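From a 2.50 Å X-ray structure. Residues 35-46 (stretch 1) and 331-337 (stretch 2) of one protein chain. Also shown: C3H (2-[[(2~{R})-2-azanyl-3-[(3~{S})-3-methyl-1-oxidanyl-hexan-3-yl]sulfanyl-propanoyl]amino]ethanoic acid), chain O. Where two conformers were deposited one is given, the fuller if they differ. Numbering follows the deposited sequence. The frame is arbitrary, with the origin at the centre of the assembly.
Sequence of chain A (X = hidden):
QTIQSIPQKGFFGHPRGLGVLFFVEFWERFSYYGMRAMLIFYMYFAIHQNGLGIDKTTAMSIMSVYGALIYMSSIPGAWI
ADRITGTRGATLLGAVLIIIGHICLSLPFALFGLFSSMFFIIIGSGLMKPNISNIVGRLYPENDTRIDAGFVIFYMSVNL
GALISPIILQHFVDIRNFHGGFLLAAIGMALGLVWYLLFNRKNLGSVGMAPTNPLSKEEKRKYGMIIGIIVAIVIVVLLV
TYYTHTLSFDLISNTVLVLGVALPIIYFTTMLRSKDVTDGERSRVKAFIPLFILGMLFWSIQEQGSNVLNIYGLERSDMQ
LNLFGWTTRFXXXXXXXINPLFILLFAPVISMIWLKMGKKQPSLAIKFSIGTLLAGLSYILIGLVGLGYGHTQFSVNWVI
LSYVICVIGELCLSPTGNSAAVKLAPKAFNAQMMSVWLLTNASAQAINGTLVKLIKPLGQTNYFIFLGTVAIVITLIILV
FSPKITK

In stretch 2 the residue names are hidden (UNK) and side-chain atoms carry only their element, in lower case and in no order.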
# COMPACT_ATOMS: atom_id res chain seq x y z
N MET A 35 -2.16 9.55 -9.58
CA MET A 35 -2.90 10.50 -8.74
C MET A 35 -2.07 10.76 -7.46
O MET A 35 -1.92 11.92 -7.06
CB MET A 35 -4.29 9.90 -8.42
CG MET A 35 -5.12 10.66 -7.40
SD MET A 35 -4.66 10.37 -5.68
CE MET A 35 -4.95 8.50 -5.52
N ARG A 36 -1.54 9.67 -6.83
CA ARG A 36 -0.71 9.68 -5.62
C ARG A 36 0.57 10.52 -5.79
O ARG A 36 0.91 11.31 -4.91
CB ARG A 36 -0.33 8.24 -5.23
CG ARG A 36 -0.89 7.78 -3.90
CD ARG A 36 0.16 7.91 -2.81
NE ARG A 36 0.75 6.63 -2.42
CZ ARG A 36 1.90 6.14 -2.89
NH1 ARG A 36 2.59 6.81 -3.81
NH2 ARG A 36 2.36 4.98 -2.46
N ALA A 37 1.27 10.34 -6.93
CA ALA A 37 2.51 11.06 -7.27
C ALA A 37 2.30 12.57 -7.35
O ALA A 37 3.19 13.33 -6.99
CB ALA A 37 3.07 10.55 -8.59
N MET A 38 1.10 13.00 -7.82
CA MET A 38 0.67 14.38 -7.99
C MET A 38 0.08 14.97 -6.73
O MET A 38 0.24 16.16 -6.49
CB MET A 38 -0.39 14.47 -9.09
CG MET A 38 0.11 14.14 -10.48
SD MET A 38 -1.15 14.55 -11.72
CE MET A 38 -0.75 16.21 -12.03
N LEU A 39 -0.68 14.16 -5.96
CA LEU A 39 -1.42 14.61 -4.77
C LEU A 39 -0.59 15.41 -3.76
O LEU A 39 -1.07 16.45 -3.32
CB LEU A 39 -2.16 13.46 -4.06
CG LEU A 39 -3.39 13.87 -3.23
CD1 LEU A 39 -4.56 14.30 -4.12
CD2 LEU A 39 -3.84 12.74 -2.32
N ILE A 40 0.63 14.96 -3.43
CA ILE A 40 1.48 15.65 -2.44
C ILE A 40 1.80 17.09 -2.90
O ILE A 40 1.62 18.01 -2.11
CB ILE A 40 2.75 14.84 -2.02
CG1 ILE A 40 3.56 15.56 -0.89
CG2 ILE A 40 3.65 14.42 -3.21
CD1 ILE A 40 2.89 15.68 0.48
N PHE A 41 2.20 17.28 -4.17
CA PHE A 41 2.52 18.60 -4.72
C PHE A 41 1.29 19.46 -4.89
O PHE A 41 1.32 20.63 -4.51
CB PHE A 41 3.33 18.47 -6.01
CG PHE A 41 4.52 17.57 -5.81
CD1 PHE A 41 5.56 17.94 -4.97
CD2 PHE A 41 4.56 16.31 -6.40
CE1 PHE A 41 6.62 17.08 -4.74
CE2 PHE A 41 5.64 15.46 -6.19
CZ PHE A 41 6.65 15.84 -5.34
N TYR A 42 0.19 18.88 -5.39
CA TYR A 42 -1.09 19.56 -5.55
C TYR A 42 -1.58 20.15 -4.21
O TYR A 42 -2.08 21.27 -4.19
CB TYR A 42 -2.14 18.59 -6.11
CG TYR A 42 -3.53 19.17 -6.21
CD1 TYR A 42 -3.78 20.31 -6.97
CD2 TYR A 42 -4.61 18.54 -5.60
CE1 TYR A 42 -5.07 20.82 -7.11
CE2 TYR A 42 -5.91 19.03 -5.74
CZ TYR A 42 -6.14 20.18 -6.49
OH TYR A 42 -7.41 20.68 -6.63
N MET A 43 -1.40 19.42 -3.09
CA MET A 43 -1.79 19.88 -1.76
C MET A 43 -0.95 21.05 -1.20
O MET A 43 -1.54 22.06 -0.80
CB MET A 43 -1.81 18.71 -0.76
CG MET A 43 -2.95 17.75 -1.01
SD MET A 43 -3.14 16.56 0.32
CE MET A 43 -1.82 15.44 -0.03
N TYR A 44 0.40 20.91 -1.13
CA TYR A 44 1.21 21.97 -0.50
C TYR A 44 1.67 23.07 -1.47
O TYR A 44 2.09 24.13 -0.98
CB TYR A 44 2.39 21.41 0.32
CG TYR A 44 3.66 21.11 -0.44
CD1 TYR A 44 3.84 19.90 -1.09
CD2 TYR A 44 4.73 22.00 -0.41
CE1 TYR A 44 5.02 19.61 -1.76
CE2 TYR A 44 5.93 21.71 -1.06
CZ TYR A 44 6.07 20.52 -1.75
OH TYR A 44 7.23 20.20 -2.41
N PHE A 45 1.54 22.88 -2.80
CA PHE A 45 1.90 23.96 -3.73
C PHE A 45 0.92 25.13 -3.51
O PHE A 45 -0.26 24.88 -3.20
CB PHE A 45 1.91 23.52 -5.21
CG PHE A 45 3.14 22.78 -5.74
CD1 PHE A 45 4.10 22.28 -4.87
CD2 PHE A 45 3.31 22.57 -7.11
CE1 PHE A 45 5.22 21.59 -5.36
CE2 PHE A 45 4.43 21.90 -7.60
CZ PHE A 45 5.38 21.41 -6.73
N ALA A 46 1.41 26.38 -3.62
CA ALA A 46 0.62 27.60 -3.44
C ALA A 46 -0.57 27.68 -4.41
O ALA A 46 -0.54 27.04 -5.46
CB ALA A 46 1.51 28.82 -3.59
N UNK A 331 12.46 15.21 -12.61
CA UNK A 331 11.14 15.66 -12.19
C UNK A 331 10.76 15.03 -10.87
O UNK A 331 10.91 13.82 -10.70
N UNK A 332 10.27 15.86 -9.92
CA UNK A 332 9.91 15.46 -8.54
C UNK A 332 8.99 14.25 -8.46
O UNK A 332 9.16 13.46 -7.54
o UNK A 332 7.82 19.60 -8.89
c UNK A 332 9.35 16.64 -7.71
c UNK A 332 8.37 18.51 -9.18
c UNK A 332 8.12 17.32 -8.28
o UNK A 332 9.07 18.35 -10.21
N UNK A 333 8.05 14.07 -9.43
CA UNK A 333 7.14 12.90 -9.43
C UNK A 333 7.83 11.59 -9.83
O UNK A 333 7.32 10.52 -9.47
c UNK A 333 5.93 13.16 -10.31
N UNK A 334 8.99 11.66 -10.51
CA UNK A 334 9.78 10.49 -10.93
C UNK A 334 10.45 9.75 -9.76
O UNK A 334 10.84 8.60 -9.93
c UNK A 334 11.42 10.30 -14.36
c UNK A 334 10.29 10.65 -13.44
c UNK A 334 9.59 11.87 -13.95
c UNK A 334 10.79 10.84 -12.02
N UNK A 335 10.52 10.38 -8.57
CA UNK A 335 11.03 9.73 -7.35
C UNK A 335 10.17 8.50 -7.00
O UNK A 335 10.69 7.58 -6.38
c UNK A 335 13.40 11.29 -6.05
c UNK A 335 12.07 11.70 -6.03
c UNK A 335 14.43 12.22 -5.90
c UNK A 335 10.96 10.69 -6.16
c UNK A 335 12.82 13.97 -5.63
c UNK A 335 11.79 13.04 -5.79
c UNK A 335 14.13 13.55 -5.69
N UNK A 336 8.86 8.50 -7.39
CA UNK A 336 7.88 7.42 -7.17
C UNK A 336 8.06 6.20 -8.09
O UNK A 336 7.50 5.13 -7.80
c UNK A 336 6.43 7.95 -7.33
c UNK A 336 6.29 8.76 -5.00
n UNK A 336 5.42 7.90 -4.47
c UNK A 336 6.07 9.11 -6.44
o UNK A 336 7.27 9.19 -4.39
N UNK A 337 8.78 6.39 -9.20
CA UNK A 337 9.07 5.39 -10.23
C UNK A 337 10.32 4.55 -9.88
O UNK A 337 10.49 3.48 -10.48
c UNK A 337 9.26 6.07 -11.59
o UNK A 337 8.05 6.58 -12.11
O2 C3H O . 2.90 -0.83 -5.32
C11 C3H O . 4.03 -1.08 -5.56
O3 C3H O . 4.57 -2.22 -5.32
C10 C3H O . 5.02 -0.11 -6.12
N1 C3H O . 4.74 1.26 -5.77
C9 C3H O . 5.17 1.79 -4.63
O1 C3H O . 5.02 1.25 -3.55
C8 C3H O . 5.89 3.09 -4.69
N C3H O . 5.65 3.72 -5.98
C7 C3H O . 5.39 4.04 -3.60
S C3H O . 6.42 4.23 -2.11
C3 C3H O . 8.04 5.08 -2.51
C4 C3H O . 7.69 6.49 -2.92
C5 C3H O . 8.75 4.24 -3.58
C6 C3H O . 9.98 4.83 -4.23
O C3H O . 9.83 5.01 -5.59
C2 C3H O . 8.95 5.12 -1.29
C1 C3H O . 10.26 4.37 -1.43
C C3H O . 11.10 4.47 -0.18

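Position 331 has backbone atoms and nothing beyond CA, so it is Gly-331. It lies out of reach of stretch 1, but its O accepts a backbone hydrogen bond from N of position 334 at 2.9 Å, which helps to set the turn that follows.

Position 332 carries three carbons in an unbranched chain, the third bearing two oxygens: a carboxylate two methylenes from CA. CB points toward stretch 1, the second carbon sits over one face of the Phe-41 ring, and one oxygen approaches the edge of the Phe-45 ring. The residue is Glu-332. Its CG is 3.6 Å from Phe-41 CZ and 3.8 Å from the ring centroid, 17° off the normal, which is CH-pi geometry. Its OE2 lies 3.7 Å from Phe-45 CZ, near the plane of that ring, where the C-H groups carry slight positive charge; OE1 is hydrogen-bonded elsewhere in the structure.

Position 333 has one side-chain carbon, which points sideways yet lies against Ala-37 CB. This identifies Ala-333. Its CB is 4.2 Å from Ala-37 CB, an apolar contact. Ala-37 CA and Ala-333 CA are 5.4 Å apart, the nearest pair across the stretches, and two side chains of a single carbon each leave room for so close an approach.

Position 334 shows four carbons, forked at the second: Leu-334. Its CB points away from stretch 1, and its side chain makes no contact there.

Position 335 has one carbon followed by a ring of six carbons with no oxygen, hence Phe-335. The ring does not contact stretch 1, but the backbone O accepts a 2.8 Å hydrogen bond from O of C3H.

Position 336 has three carbons, the third carrying one oxygen and one nitrogen, the pattern of a carboxamide. CB points toward stretch 1, the chain packs on Ala-37 CB, and its end approaches Arg-36. This is Gln-336. Its CG is 4.0 Å from Ala-37 CB. As modelled, NE2 is 3.1 Å from Arg-36 NH1; the amide is probably turned over, so this pairing remains open. Its backbone O accepts a 3.0 Å hydrogen bond from N of C3H.

Position 337 has one carbon and then one oxygen: Ser-337. It is out of reach of stretch 1, and its OG is hydrogen-bonded elsewhere in the structure.

The contact buries 287 Å², both sides summed. The backbones come nearest at Ala-37, whose CB meets both Ala-333 and Gln-336, while Phe-41 and Phe-45, four residues apart, meet Glu-332. At the other end, Arg-36 NH2 lies 3.4 Å from C3H C7, so the ligand touches both stretches beside their contact.

Stretch 2, residues 331-337: GEALFQS
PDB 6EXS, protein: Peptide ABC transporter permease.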